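Local coordinates for protein yxeP (Bacillus subtilis, PDB 1YSJ) that probably catalyses the deacetylation of N-acetylcysteine to cysteine and acetate with two divalent metal ions, in a pathway that degrades S-(2-succino)cysteine, at residues 28-33 / 135-140; 36-41 / 109-114; 120-125 / 156-161; 124-129 / 382-387; 369-372 / 376-379. The protein carries 1 engineered substitution. All coordinates share one frame; numbering follows the deposited sequence.

Contact 3 holds the dinuclear nickel site; the centres of contacts 4 and 5 lie about 14 and 15 Å from its own. Helix 124-139 runs through three contacts: its start binds metal in contact 3, its first turns pack in contact 4, and its far end meets helix 28-43 in contact 1, about 24 Å from contact 3 between centres. Helix 28-43 continues into contact 2. There Arg38 NE forms a salt bridge with Asp125 OD2 at 2.8 Å, and Arg38 NH2 one with Glu382 OE2, which ties contacts 2, 3 and 4 together. Contact 5 closes the loop that carries the nickel ligand His374, and its Phe378 touches segment 120-125.

Contact 1 (28-33 / 135-140); sequences KAFHTR and AMLLNQ
Phe30 meets Met136 and Leu137 in an apolar contact between two helices. Its CG is anti to the backbone N (chi1 -178°), and this extends the ring across the gap. Met136 CB touches the edge of the ring at Phe30 CE1, 3.8 Å away. Leu137 CD2 approaches off-centre in a CH-pi contact, 4.2 Å from the ring centroid of Phe30. The selenium of Met136, a selenomethionine, adds an oblique Met-aromatic contact, with SE 5.3 Å from the centroid of the Phe30 ring. With an alanine here, Met136 CB and Leu137 CD2 would probably lose their aromatic partner to a gap.

A second kind of contact joins Met136 to a charged group. Met136 SE lies 3.8 Å above the guanidinium plane of Arg33, over its centre, and CE covers the same face. The charge of Arg33 is met elsewhere, by a salt bridge to Glu65.

No hydrogen bond crosses the contact. The axes of the two short segments are 12.7 Å apart and their directions 144° from parallel, so long side chains must fill the space. This is side-chain packing between two roughly antiparallel helices, 28-43 and 124-139, in the metal-binding alpha/beta domain of an M20 peptidase.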
# COMPACT_ATOMS: atom_id res chain seq x y z
N LYS A 28 -42.26 -39.24 3.59
CA LYS A 28 -42.46 -37.88 4.10
C LYS A 28 -41.86 -37.71 5.50
O LYS A 28 -41.35 -36.65 5.83
CB LYS A 28 -43.94 -37.52 4.09
CG LYS A 28 -44.21 -36.01 4.10
CD LYS A 28 -45.68 -35.70 3.85
CE LYS A 28 -46.08 -35.95 2.40
NZ LYS A 28 -47.53 -35.73 2.18
N ALA A 29 -41.93 -38.78 6.30
CA ALA A 29 -41.36 -38.77 7.65
C ALA A 29 -39.84 -38.65 7.63
O ALA A 29 -39.26 -37.92 8.44
CB ALA A 29 -41.79 -40.02 8.41
N PHE A 30 -39.20 -39.36 6.71
CA PHE A 30 -37.74 -39.31 6.55
C PHE A 30 -37.28 -37.98 5.98
O PHE A 30 -36.24 -37.46 6.38
CB PHE A 30 -37.23 -40.47 5.68
CG PHE A 30 -35.73 -40.50 5.53
CD1 PHE A 30 -34.92 -40.91 6.58
CD2 PHE A 30 -35.13 -40.12 4.33
CE1 PHE A 30 -33.53 -40.94 6.45
CE2 PHE A 30 -33.74 -40.15 4.18
CZ PHE A 30 -32.94 -40.56 5.25
N HIS A 31 -38.05 -37.42 5.04
CA HIS A 31 -37.72 -36.14 4.42
C HIS A 31 -37.79 -34.98 5.43
O HIS A 31 -36.86 -34.18 5.52
CB HIS A 31 -38.59 -35.87 3.19
CG HIS A 31 -38.22 -34.62 2.44
ND1 HIS A 31 -36.91 -34.21 2.27
CD2 HIS A 31 -38.98 -33.70 1.81
CE1 HIS A 31 -36.89 -33.09 1.58
NE2 HIS A 31 -38.13 -32.76 1.28
N THR A 32 -38.90 -34.91 6.17
CA THR A 32 -39.08 -33.93 7.26
C THR A 32 -37.94 -34.02 8.28
O THR A 32 -37.49 -33.00 8.81
CB THR A 32 -40.45 -34.12 7.95
OG1 THR A 32 -41.50 -33.91 7.00
CG2 THR A 32 -40.63 -33.15 9.11
N ARG A 33 -37.49 -35.24 8.55
CA ARG A 33 -36.37 -35.49 9.45
C ARG A 33 -35.07 -34.91 8.90
O ARG A 33 -34.22 -34.44 9.66
CB ARG A 33 -36.22 -37.00 9.69
CG ARG A 33 -35.19 -37.38 10.73
CD ARG A 33 -35.09 -38.89 10.86
NE ARG A 33 -34.23 -39.26 11.98
CZ ARG A 33 -34.05 -40.51 12.41
NH1 ARG A 33 -34.68 -41.52 11.83
NH2 ARG A 33 -33.24 -40.73 13.43
N ALA A 135 -26.24 -41.92 5.32
CA ALA A 135 -25.85 -42.87 6.35
C ALA A 135 -27.05 -43.64 6.88
O ALA A 135 -26.99 -44.86 7.07
CB ALA A 135 -25.10 -42.16 7.48
N MSE A 136 -28.16 -42.93 7.10
CA MSE A 136 -29.40 -43.54 7.58
C MSE A 136 -29.99 -44.54 6.59
O MSE A 136 -30.46 -45.61 6.99
CB MSE A 136 -30.42 -42.47 7.95
CG MSE A 136 -30.06 -41.73 9.23
SE MSE A 136 -31.27 -40.28 9.69
CE MSE A 136 -30.37 -39.64 11.31
N LEU A 137 -29.96 -44.20 5.30
CA LEU A 137 -30.45 -45.10 4.25
C LEU A 137 -29.55 -46.32 4.09
O LEU A 137 -30.04 -47.43 3.86
CB LEU A 137 -30.54 -44.37 2.90
CG LEU A 137 -31.49 -43.18 2.70
CD1 LEU A 137 -31.25 -42.58 1.33
CD2 LEU A 137 -32.96 -43.58 2.86
N LEU A 138 -28.24 -46.11 4.20
CA LEU A 138 -27.28 -47.20 4.03
C LEU A 138 -27.26 -48.11 5.24
O LEU A 138 -26.92 -49.30 5.12
CB LEU A 138 -25.88 -46.65 3.73
CG LEU A 138 -25.62 -46.18 2.29
CD1 LEU A 138 -24.24 -45.54 2.18
CD2 LEU A 138 -25.77 -47.32 1.30
N ASN A 139 -27.62 -47.56 6.39
CA ASN A 139 -27.77 -48.31 7.64
C ASN A 139 -28.81 -49.44 7.53
O ASN A 139 -28.72 -50.44 8.24
CB ASN A 139 -28.14 -47.35 8.78
CG ASN A 139 -28.21 -48.04 10.13
OD1 ASN A 139 -27.29 -48.75 10.53
ND2 ASN A 139 -29.31 -47.81 10.86
N GLN A 140 -29.78 -49.27 6.64
CA GLN A 140 -30.82 -50.27 6.41
C GLN A 140 -30.55 -51.08 5.15
O GLN A 140 -31.42 -51.83 4.69
CB GLN A 140 -32.21 -49.62 6.33
CG GLN A 140 -32.56 -48.64 7.46
CD GLN A 140 -32.68 -49.29 8.83
OE1 GLN A 140 -32.18 -48.76 9.82
NE2 GLN A 140 -33.35 -50.44 8.90

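Contact 2 (36-41 / 109-114); sequences NMRRDL and LPFASK
Phe111 holds its CG between its backbone N and carbonyl carbon (chi1 54°), and this rotation turns the ring toward Arg38 and Arg39. Arg38 bends at its second torsion (chi2 -92°), which swings its guanidinium round to the far end of the ring. Arg39 instead runs extended along one face of the same ring.

The two arginines use the ring differently. Arg39 CG makes a CH-pi contact over the face, 3.8 Å from the centroid of Phe111. Further along, Arg39 NE is 3.6 Å from Phe111 CE2. The guanidinium is almost flat against the ring, the planes only 16° apart, and CE2 lies over its centre. The side chains of Arg38 and Phe111 cross at about a right angle. Arg38 NH2 is 3.3 Å from Phe111 CE1, and this carbon lies over a face of the guanidinium. On the ring face opposite Arg39, Leu109 CB sits 4.2 Å above the plane of Phe111.

No hydrogen bond joins the two segments. The polar ends have partners elsewhere: both arginines make salt bridges with Glu382, and Arg38 NE makes another with Asp125. These bonds probably help to fix the guanidinium groups around the ring.

Phe111 belongs to a type I beta turn, Leu109 to Ala112, in the loop between strand 91-97 and helix 124-139. This turn leans on helix 28-43, which in turn packs against helices 52-64 and 124-139.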
# COMPACT_ATOMS: atom_id res chain seq x y z
N ASN A 36 -35.59 -30.92 9.10
CA ASN A 36 -35.40 -30.47 10.47
C ASN A 36 -33.95 -30.43 10.94
O ASN A 36 -33.57 -29.55 11.70
CB ASN A 36 -36.28 -31.27 11.44
CG ASN A 36 -37.73 -30.81 11.43
OD1 ASN A 36 -38.63 -31.53 11.89
ND2 ASN A 36 -37.97 -29.61 10.90
N MSE A 37 -33.14 -31.39 10.48
CA MSE A 37 -31.71 -31.39 10.78
C MSE A 37 -30.99 -30.25 10.06
O MSE A 37 -30.17 -29.55 10.67
CB MSE A 37 -31.07 -32.73 10.43
CG MSE A 37 -31.42 -33.85 11.41
SE MSE A 37 -30.43 -35.50 11.07
CE MSE A 37 -31.19 -35.97 9.34
N ARG A 38 -31.30 -30.06 8.78
CA ARG A 38 -30.76 -28.95 8.00
C ARG A 38 -31.04 -27.61 8.67
O ARG A 38 -30.15 -26.76 8.78
CB ARG A 38 -31.35 -28.96 6.58
CG ARG A 38 -30.79 -27.88 5.64
CD ARG A 38 -31.60 -26.59 5.67
NE ARG A 38 -30.92 -25.49 4.99
CZ ARG A 38 -31.53 -24.54 4.28
NH1 ARG A 38 -30.81 -23.59 3.70
NH2 ARG A 38 -32.85 -24.55 4.14
N ARG A 39 -32.28 -27.43 9.12
CA ARG A 39 -32.72 -26.16 9.69
C ARG A 39 -32.17 -25.90 11.08
O ARG A 39 -31.89 -24.75 11.42
CB ARG A 39 -34.23 -26.07 9.69
CG ARG A 39 -34.82 -26.00 8.31
CD ARG A 39 -36.31 -25.85 8.39
NE ARG A 39 -36.91 -25.86 7.07
CZ ARG A 39 -38.17 -25.51 6.82
NH1 ARG A 39 -38.95 -25.11 7.81
NH2 ARG A 39 -38.63 -25.55 5.58
N ASP A 40 -32.00 -26.96 11.87
CA ASP A 40 -31.37 -26.85 13.18
C ASP A 40 -29.93 -26.34 13.06
O ASP A 40 -29.50 -25.51 13.85
CB ASP A 40 -31.41 -28.19 13.92
CG ASP A 40 -30.74 -28.12 15.29
OD1 ASP A 40 -30.75 -27.05 15.93
OD2 ASP A 40 -30.19 -29.15 15.72
N LEU A 41 -29.20 -26.85 12.07
CA LEU A 41 -27.84 -26.42 11.80
C LEU A 41 -27.78 -24.99 11.24
O LEU A 41 -26.96 -24.19 11.68
CB LEU A 41 -27.14 -27.39 10.86
CG LEU A 41 -27.06 -28.86 11.29
CD1 LEU A 41 -26.29 -29.64 10.24
CD2 LEU A 41 -26.43 -29.06 12.68
N LEU A 109 -35.74 -15.82 6.70
CA LEU A 109 -36.37 -17.13 6.81
C LEU A 109 -36.72 -17.40 8.27
O LEU A 109 -36.07 -16.86 9.17
CB LEU A 109 -35.43 -18.22 6.29
CG LEU A 109 -35.20 -18.34 4.78
CD1 LEU A 109 -33.95 -19.17 4.49
CD2 LEU A 109 -36.42 -18.92 4.07
N PRO A 110 -37.74 -18.25 8.52
CA PRO A 110 -38.15 -18.51 9.91
C PRO A 110 -37.06 -19.23 10.71
O PRO A 110 -37.03 -19.13 11.93
CB PRO A 110 -39.37 -19.43 9.75
CG PRO A 110 -39.81 -19.27 8.33
CD PRO A 110 -38.56 -19.02 7.57
N PHE A 111 -36.17 -19.92 10.00
CA PHE A 111 -35.10 -20.71 10.60
C PHE A 111 -33.73 -20.08 10.34
O PHE A 111 -32.71 -20.77 10.37
CB PHE A 111 -35.15 -22.15 10.09
CG PHE A 111 -35.12 -22.26 8.58
CD1 PHE A 111 -33.91 -22.35 7.90
CD2 PHE A 111 -36.30 -22.27 7.85
CE1 PHE A 111 -33.88 -22.45 6.51
CE2 PHE A 111 -36.28 -22.37 6.47
CZ PHE A 111 -35.07 -22.46 5.79
N ALA A 112 -33.72 -18.77 10.09
CA ALA A 112 -32.48 -18.04 9.85
C ALA A 112 -31.58 -18.06 11.09
O ALA A 112 -32.07 -18.19 12.21
CB ALA A 112 -32.78 -16.60 9.45
N SER A 113 -30.27 -17.95 10.87
CA SER A 113 -29.30 -17.93 11.95
C SER A 113 -29.78 -17.09 13.12
O SER A 113 -30.17 -15.93 12.95
CB SER A 113 -27.95 -17.41 11.46
OG SER A 113 -27.08 -17.17 12.54
N LYS A 114 -29.75 -17.69 14.31
CA LYS A 114 -30.03 -16.98 15.55
C LYS A 114 -28.75 -16.38 16.13
O LYS A 114 -28.76 -15.73 17.17
CB LYS A 114 -30.72 -17.91 16.55
CG LYS A 114 -32.14 -18.28 16.14
CD LYS A 114 -32.87 -19.09 17.21
CE LYS A 114 -34.35 -18.72 17.28
NZ LYS A 114 -35.12 -19.04 16.04

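Contact 3 (120-125 / 156-161); sequences HACGHD and AEEIAA. With NI (nickel (II) ion), chain C; NI (nickel (II) ion), chain D.
Cys122 and Glu158 share a nickel ion, and, unusually, one cysteine sulfur bridges two metals. Cys122 SG lies 2.5 Å from the nickel of chain C and 2.6 Å from that of chain D. The ions are 3.3 Å apart. His124 NE2 binds the nickel of chain C, and His182 completes its protein ligands. Glu158 grips the nickel of chain D with both carboxylate oxygens, OE1 and OE2 each at 2.4 Å, and His374 is added from elsewhere. Glu158 is bent at its second torsion (chi2 -69°), which brings the carboxylate back to the metal, its plane only 11° from that of the His124 ring. His124 CE1 comes 3.1 Å from Glu158 OE2.

Glu157 does not bind a metal. Its OE1 lies at the edge of the His124 ring, in plane, 3.2 Å from CE1. Water 1 bridges the two nickel ions and donates a hydrogen bond of 2.7 Å to Glu157 OE1. His124 ND1 is held by Asp99, a second-shell residue.

Two metals on one water would probably polarise it strongly. With Glu157 OE1 accepting a hydrogen bond from it, the arrangement is consistent with activation of water for amide hydrolysis, as in M20 relatives.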
# COMPACT_ATOMS: atom_id res chain seq x y z
N HIS A 120 -24.77 -19.97 7.57
CA HIS A 120 -24.49 -21.02 6.60
C HIS A 120 -24.80 -20.54 5.19
O HIS A 120 -25.78 -20.97 4.57
CB HIS A 120 -25.29 -22.29 6.95
CG HIS A 120 -24.57 -23.23 7.86
ND1 HIS A 120 -23.42 -23.89 7.50
CD2 HIS A 120 -24.85 -23.63 9.13
CE1 HIS A 120 -23.01 -24.64 8.50
NE2 HIS A 120 -23.85 -24.50 9.50
N ALA A 121 -23.95 -19.65 4.68
CA ALA A 121 -24.16 -19.01 3.37
C ALA A 121 -23.55 -19.81 2.21
O ALA A 121 -23.51 -19.33 1.08
CB ALA A 121 -23.60 -17.58 3.39
N CYS A 122 -23.10 -21.02 2.50
CA CYS A 122 -22.51 -21.88 1.48
C CYS A 122 -23.20 -23.25 1.41
O CYS A 122 -22.76 -24.13 0.68
CB CYS A 122 -21.00 -22.02 1.72
SG CYS A 122 -20.03 -22.35 0.23
N GLY A 123 -24.28 -23.41 2.18
CA GLY A 123 -25.09 -24.64 2.15
C GLY A 123 -24.49 -25.87 2.83
O GLY A 123 -24.91 -26.99 2.55
N HIS A 124 -23.53 -25.67 3.72
CA HIS A 124 -22.87 -26.78 4.42
C HIS A 124 -23.80 -27.49 5.40
O HIS A 124 -23.60 -28.67 5.71
CB HIS A 124 -21.60 -26.29 5.12
CG HIS A 124 -20.53 -25.81 4.19
ND1 HIS A 124 -19.24 -25.56 4.60
CD2 HIS A 124 -20.56 -25.56 2.86
CE1 HIS A 124 -18.52 -25.16 3.57
NE2 HIS A 124 -19.30 -25.15 2.50
N ASP A 125 -24.80 -26.75 5.88
CA ASP A 125 -25.88 -27.34 6.65
C ASP A 125 -26.62 -28.38 5.79
O ASP A 125 -26.86 -29.50 6.24
CB ASP A 125 -26.84 -26.25 7.17
CG ASP A 125 -27.36 -25.32 6.07
OD1 ASP A 125 -26.65 -25.11 5.06
OD2 ASP A 125 -28.47 -24.77 6.23
N ALA A 156 -13.96 -26.79 9.17
CA ALA A 156 -12.99 -25.83 8.62
C ALA A 156 -12.69 -25.94 7.11
O ALA A 156 -11.53 -25.82 6.69
CB ALA A 156 -11.69 -25.87 9.43
N GLU A 157 -13.73 -26.17 6.30
CA GLU A 157 -13.56 -26.14 4.84
C GLU A 157 -13.30 -24.71 4.38
O GLU A 157 -12.47 -24.46 3.51
CB GLU A 157 -14.79 -26.71 4.14
CG GLU A 157 -14.65 -26.89 2.62
CD GLU A 157 -14.82 -25.59 1.82
OE1 GLU A 157 -15.64 -24.73 2.21
OE2 GLU A 157 -14.14 -25.44 0.78
N GLU A 158 -14.00 -23.76 5.00
CA GLU A 158 -13.95 -22.36 4.56
C GLU A 158 -12.57 -21.72 4.72
O GLU A 158 -12.26 -20.75 4.04
CB GLU A 158 -15.03 -21.53 5.26
CG GLU A 158 -16.46 -21.99 4.97
CD GLU A 158 -16.91 -21.74 3.53
OE1 GLU A 158 -16.16 -21.13 2.74
OE2 GLU A 158 -18.03 -22.15 3.19
N ILE A 159 -11.74 -22.27 5.60
CA ILE A 159 -10.38 -21.76 5.77
C ILE A 159 -9.34 -22.75 5.25
O ILE A 159 -8.14 -22.59 5.47
CB ILE A 159 -10.08 -21.34 7.23
CG1 ILE A 159 -10.33 -22.51 8.20
CG2 ILE A 159 -10.91 -20.11 7.60
CD1 ILE A 159 -9.68 -22.35 9.56
N ALA A 160 -9.83 -23.77 4.54
CA ALA A 160 -9.00 -24.79 3.88
C ALA A 160 -8.05 -25.51 4.84
O ALA A 160 -6.91 -25.83 4.48
CB ALA A 160 -8.23 -24.18 2.70
N ALA A 161 -8.53 -25.79 6.05
CA ALA A 161 -7.69 -26.36 7.09
C ALA A 161 -8.18 -27.72 7.61
O ALA A 161 -7.39 -28.49 8.16
CB ALA A 161 -7.53 -25.37 8.23
NI NI C . -18.84 -24.56 0.59
NI NI D . -17.73 -21.43 0.93
O HOH W 1 -17.20 -23.73 0.20
O HOH W 2 -17.48 -26.38 0.69
O HOH W 3 -16.62 -21.45 -1.14

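Contact 4 (124-129 / 382-387); sequences HDFHTA and EEALTV. With NI (nickel (II) ion), chain C.
Phe126 pushes its ring edge into the corner made by Ala384 and Leu385. With chi1 at 164° the ring swings away from the backbone N and out from helix 124-139. The edge meets backbone there, with Phe126 CE1 3.6 Å from the carbonyl carbon of Ala384. That carbon and Leu385 N both lie in the ring plane. Ala384 CB adds a small bump at the same end of the ring, 3.8 Å from CE1 of Phe126.

Leu385 fills the next hollow. Its CD2 fits into the notch between Phe126 and Ala129, which stand one turn apart on helix 124-139. Leu385 CD2 is 3.6 Å from Phe126 CD1 and 3.9 Å from Ala129 CB. The side chains of Phe126 and Leu385 slide past each other in opposite directions, and the small Ala129 leaves room for the leucine branch. Cutting Phe126 back to an alanine is likely to open a gap beside Ala384 and strip Leu385 CD2 of one wall of its notch.

Helix 124-139 begins at the nickel ligand His124, so this seam packs the helix behind the metal site onto segment 382-387. Thr128 N and Thr128 OG1 reach His124 O from opposite faces of its plane, each at 3.0 Å.

The seam itself is buried and apolar, and no hydrogen bond crosses it. At its border two like charges come fairly near, Asp125 OD2 and Glu382 OE2, 6.8 Å apart. Arg38 makes a salt bridge with both, so it probably offsets their repulsion there.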
# COMPACT_ATOMS: atom_id res chain seq x y z
N HIS A 124 -23.53 -25.67 3.72
CA HIS A 124 -22.87 -26.78 4.42
C HIS A 124 -23.80 -27.49 5.40
O HIS A 124 -23.60 -28.67 5.71
CB HIS A 124 -21.60 -26.29 5.12
CG HIS A 124 -20.53 -25.81 4.19
ND1 HIS A 124 -19.24 -25.56 4.60
CD2 HIS A 124 -20.56 -25.56 2.86
CE1 HIS A 124 -18.52 -25.16 3.57
NE2 HIS A 124 -19.30 -25.15 2.50
N ASP A 125 -24.80 -26.75 5.88
CA ASP A 125 -25.88 -27.34 6.65
C ASP A 125 -26.62 -28.38 5.79
O ASP A 125 -26.86 -29.50 6.24
CB ASP A 125 -26.84 -26.25 7.17
CG ASP A 125 -27.36 -25.32 6.07
OD1 ASP A 125 -26.65 -25.11 5.06
OD2 ASP A 125 -28.47 -24.77 6.23
N PHE A 126 -26.94 -28.00 4.54
CA PHE A 126 -27.49 -28.92 3.54
C PHE A 126 -26.60 -30.14 3.26
O PHE A 126 -27.10 -31.26 3.26
CB PHE A 126 -27.81 -28.17 2.24
CG PHE A 126 -28.02 -29.07 1.05
CD1 PHE A 126 -29.20 -29.79 0.90
CD2 PHE A 126 -27.03 -29.19 0.07
CE1 PHE A 126 -29.40 -30.63 -0.20
CE2 PHE A 126 -27.22 -30.03 -1.04
CZ PHE A 126 -28.40 -30.74 -1.17
N HIS A 127 -25.30 -29.92 3.03
CA HIS A 127 -24.37 -31.03 2.78
C HIS A 127 -24.39 -32.02 3.93
O HIS A 127 -24.48 -33.23 3.71
CB HIS A 127 -22.94 -30.54 2.56
CG HIS A 127 -22.78 -29.60 1.41
ND1 HIS A 127 -21.77 -28.67 1.35
CD2 HIS A 127 -23.52 -29.43 0.28
CE1 HIS A 127 -21.88 -27.97 0.23
NE2 HIS A 127 -22.94 -28.41 -0.43
N THR A 128 -24.31 -31.49 5.16
CA THR A 128 -24.30 -32.29 6.38
C THR A 128 -25.57 -33.13 6.54
O THR A 128 -25.49 -34.35 6.68
CB THR A 128 -24.06 -31.40 7.63
OG1 THR A 128 -22.75 -30.83 7.55
CG2 THR A 128 -24.18 -32.21 8.92
N ALA A 129 -26.73 -32.48 6.49
CA ALA A 129 -28.02 -33.17 6.62
C ALA A 129 -28.22 -34.25 5.55
O ALA A 129 -28.71 -35.34 5.86
CB ALA A 129 -29.17 -32.18 6.62
N GLU A 382 -35.00 -27.25 -0.49
CA GLU A 382 -34.79 -28.39 0.42
C GLU A 382 -35.24 -29.74 -0.16
O GLU A 382 -34.99 -30.78 0.44
CB GLU A 382 -35.45 -28.13 1.77
CG GLU A 382 -34.72 -27.09 2.62
CD GLU A 382 -35.57 -26.51 3.75
OE1 GLU A 382 -36.81 -26.39 3.58
OE2 GLU A 382 -35.00 -26.16 4.80
N GLU A 383 -35.87 -29.71 -1.33
CA GLU A 383 -36.21 -30.94 -2.05
C GLU A 383 -34.95 -31.71 -2.48
O GLU A 383 -34.99 -32.93 -2.66
CB GLU A 383 -37.10 -30.65 -3.27
CG GLU A 383 -38.46 -30.02 -2.94
CD GLU A 383 -39.51 -31.02 -2.44
OE1 GLU A 383 -39.15 -32.12 -1.97
OE2 GLU A 383 -40.71 -30.68 -2.52
N ALA A 384 -33.84 -30.98 -2.62
CA ALA A 384 -32.54 -31.57 -2.97
C ALA A 384 -31.99 -32.49 -1.88
O ALA A 384 -31.08 -33.28 -2.13
CB ALA A 384 -31.54 -30.47 -3.30
N LEU A 385 -32.55 -32.39 -0.67
CA LEU A 385 -32.16 -33.24 0.46
C LEU A 385 -32.49 -34.71 0.20
O LEU A 385 -31.72 -35.59 0.58
CB LEU A 385 -32.83 -32.77 1.75
CG LEU A 385 -32.20 -31.57 2.46
CD1 LEU A 385 -33.20 -30.94 3.43
CD2 LEU A 385 -30.91 -31.97 3.18
N THR A 386 -33.63 -34.96 -0.43
CA THR A 386 -33.98 -36.30 -0.89
C THR A 386 -33.01 -36.73 -1.98
O THR A 386 -32.39 -37.80 -1.88
CB THR A 386 -35.44 -36.34 -1.39
OG1 THR A 386 -36.32 -35.92 -0.34
CG2 THR A 386 -35.84 -37.75 -1.84
N VAL A 387 -32.85 -35.89 -3.00
CA VAL A 387 -31.96 -36.17 -4.13
C VAL A 387 -30.57 -36.59 -3.67
O VAL A 387 -30.09 -37.67 -4.04
CB VAL A 387 -31.84 -34.95 -5.10
CG1 VAL A 387 -30.96 -35.30 -6.29
CG2 VAL A 387 -33.23 -34.49 -5.58
NI NI C . -18.84 -24.56 0.59
O HOH W 1 -17.20 -23.73 0.20
O HOH W 2 -17.48 -26.38 0.69

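Contact 5 (369-372 / 376-379); sequences GTEE and PAFT
Thr370 and Thr379 join their hydroxyls across a loop of the M20 metal-binding domain, between strand 360-366 and helix 384-402. The chain doubles back here, and the nickel ligand His374 lies between the two segments. In both threonines OG1 stands between the backbone N and the carbonyl carbon (chi1 53° in each). The side chains cross at a slant with their hydroxyls facing, and Thr370 OG1 is hydrogen-bonded to Thr379 OG1 at 2.6 Å. Either could be the donor.

Glu371 lies next along the loop. Its CB points toward the other segment, and its chain bends at the second torsion. The aliphatic part rests on Ala377, with Glu371 CG 3.9 Å from Ala377 CB.

Phe378 turns its ring edge to the backbone of 369-372. Phe378 CD1 lies 3.7 Å from Glu372 O, which is near the ring plane. The ring also packs on Ala121 and Gly123. This puts Phe378 beside the metal-binding segment 120-125, its side chain about 8 Å from a nickel ion.

Gly369 passes close to Thr379. A beta carbon on Gly369 would come only 2.9 Å from Thr379 O.

The two arms of the loop, 369-372 and 376-379, are not joined by direct backbone hydrogen bonds here. A water takes that place: water 4 accepts from Glu371 N at 2.9 Å and from Thr379 N at 3.0 Å.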
# COMPACT_ATOMS: atom_id res chain seq x y z
N GLY A 369 -31.14 -22.47 -6.39
CA GLY A 369 -30.97 -21.31 -5.51
C GLY A 369 -31.25 -19.99 -6.19
O GLY A 369 -31.66 -19.95 -7.36
N THR A 370 -31.04 -18.90 -5.46
CA THR A 370 -31.32 -17.54 -5.96
C THR A 370 -30.06 -16.68 -6.01
O THR A 370 -29.94 -15.80 -6.86
CB THR A 370 -32.35 -16.82 -5.07
OG1 THR A 370 -31.92 -16.86 -3.70
CG2 THR A 370 -33.73 -17.46 -5.20
N GLU A 371 -29.15 -16.94 -5.07
CA GLU A 371 -27.89 -16.21 -4.99
C GLU A 371 -26.71 -17.19 -5.05
O GLU A 371 -26.88 -18.39 -4.82
CB GLU A 371 -27.82 -15.38 -3.71
CG GLU A 371 -29.01 -14.44 -3.46
CD GLU A 371 -29.05 -13.22 -4.38
OE1 GLU A 371 -30.12 -12.59 -4.48
OE2 GLU A 371 -28.01 -12.88 -4.99
N GLU A 372 -25.53 -16.66 -5.35
CA GLU A 372 -24.33 -17.48 -5.38
C GLU A 372 -23.78 -17.70 -3.96
O GLU A 372 -24.20 -17.05 -3.00
CB GLU A 372 -23.27 -16.86 -6.31
CG GLU A 372 -22.86 -15.43 -5.98
CD GLU A 372 -21.98 -14.82 -7.06
OE1 GLU A 372 -22.27 -15.01 -8.26
OE2 GLU A 372 -20.99 -14.14 -6.70
N PRO A 376 -25.33 -12.98 1.50
CA PRO A 376 -26.23 -12.88 2.67
C PRO A 376 -27.64 -13.46 2.45
O PRO A 376 -28.27 -13.91 3.41
CB PRO A 376 -26.31 -11.38 2.92
CG PRO A 376 -25.04 -10.83 2.38
CD PRO A 376 -24.71 -11.68 1.18
N ALA A 377 -28.12 -13.43 1.21
CA ALA A 377 -29.47 -13.91 0.88
C ALA A 377 -29.46 -15.30 0.24
O ALA A 377 -30.47 -15.76 -0.29
CB ALA A 377 -30.19 -12.91 -0.02
N PHE A 378 -28.30 -15.97 0.31
CA PHE A 378 -28.12 -17.32 -0.22
C PHE A 378 -29.22 -18.29 0.24
O PHE A 378 -29.56 -18.34 1.43
CB PHE A 378 -26.73 -17.85 0.17
CG PHE A 378 -26.53 -19.31 -0.09
CD1 PHE A 378 -26.00 -19.75 -1.30
CD2 PHE A 378 -26.84 -20.26 0.88
CE1 PHE A 378 -25.79 -21.11 -1.55
CE2 PHE A 378 -26.64 -21.63 0.64
CZ PHE A 378 -26.12 -22.05 -0.58
N THR A 379 -29.76 -19.05 -0.71
CA THR A 379 -30.85 -20.00 -0.46
C THR A 379 -30.60 -21.34 -1.16
O THR A 379 -29.73 -21.45 -2.02
CB THR A 379 -32.21 -19.48 -0.96
OG1 THR A 379 -32.10 -19.09 -2.34
CG2 THR A 379 -32.71 -18.30 -0.12
O HOH W 4 -28.87 -19.37 -3.58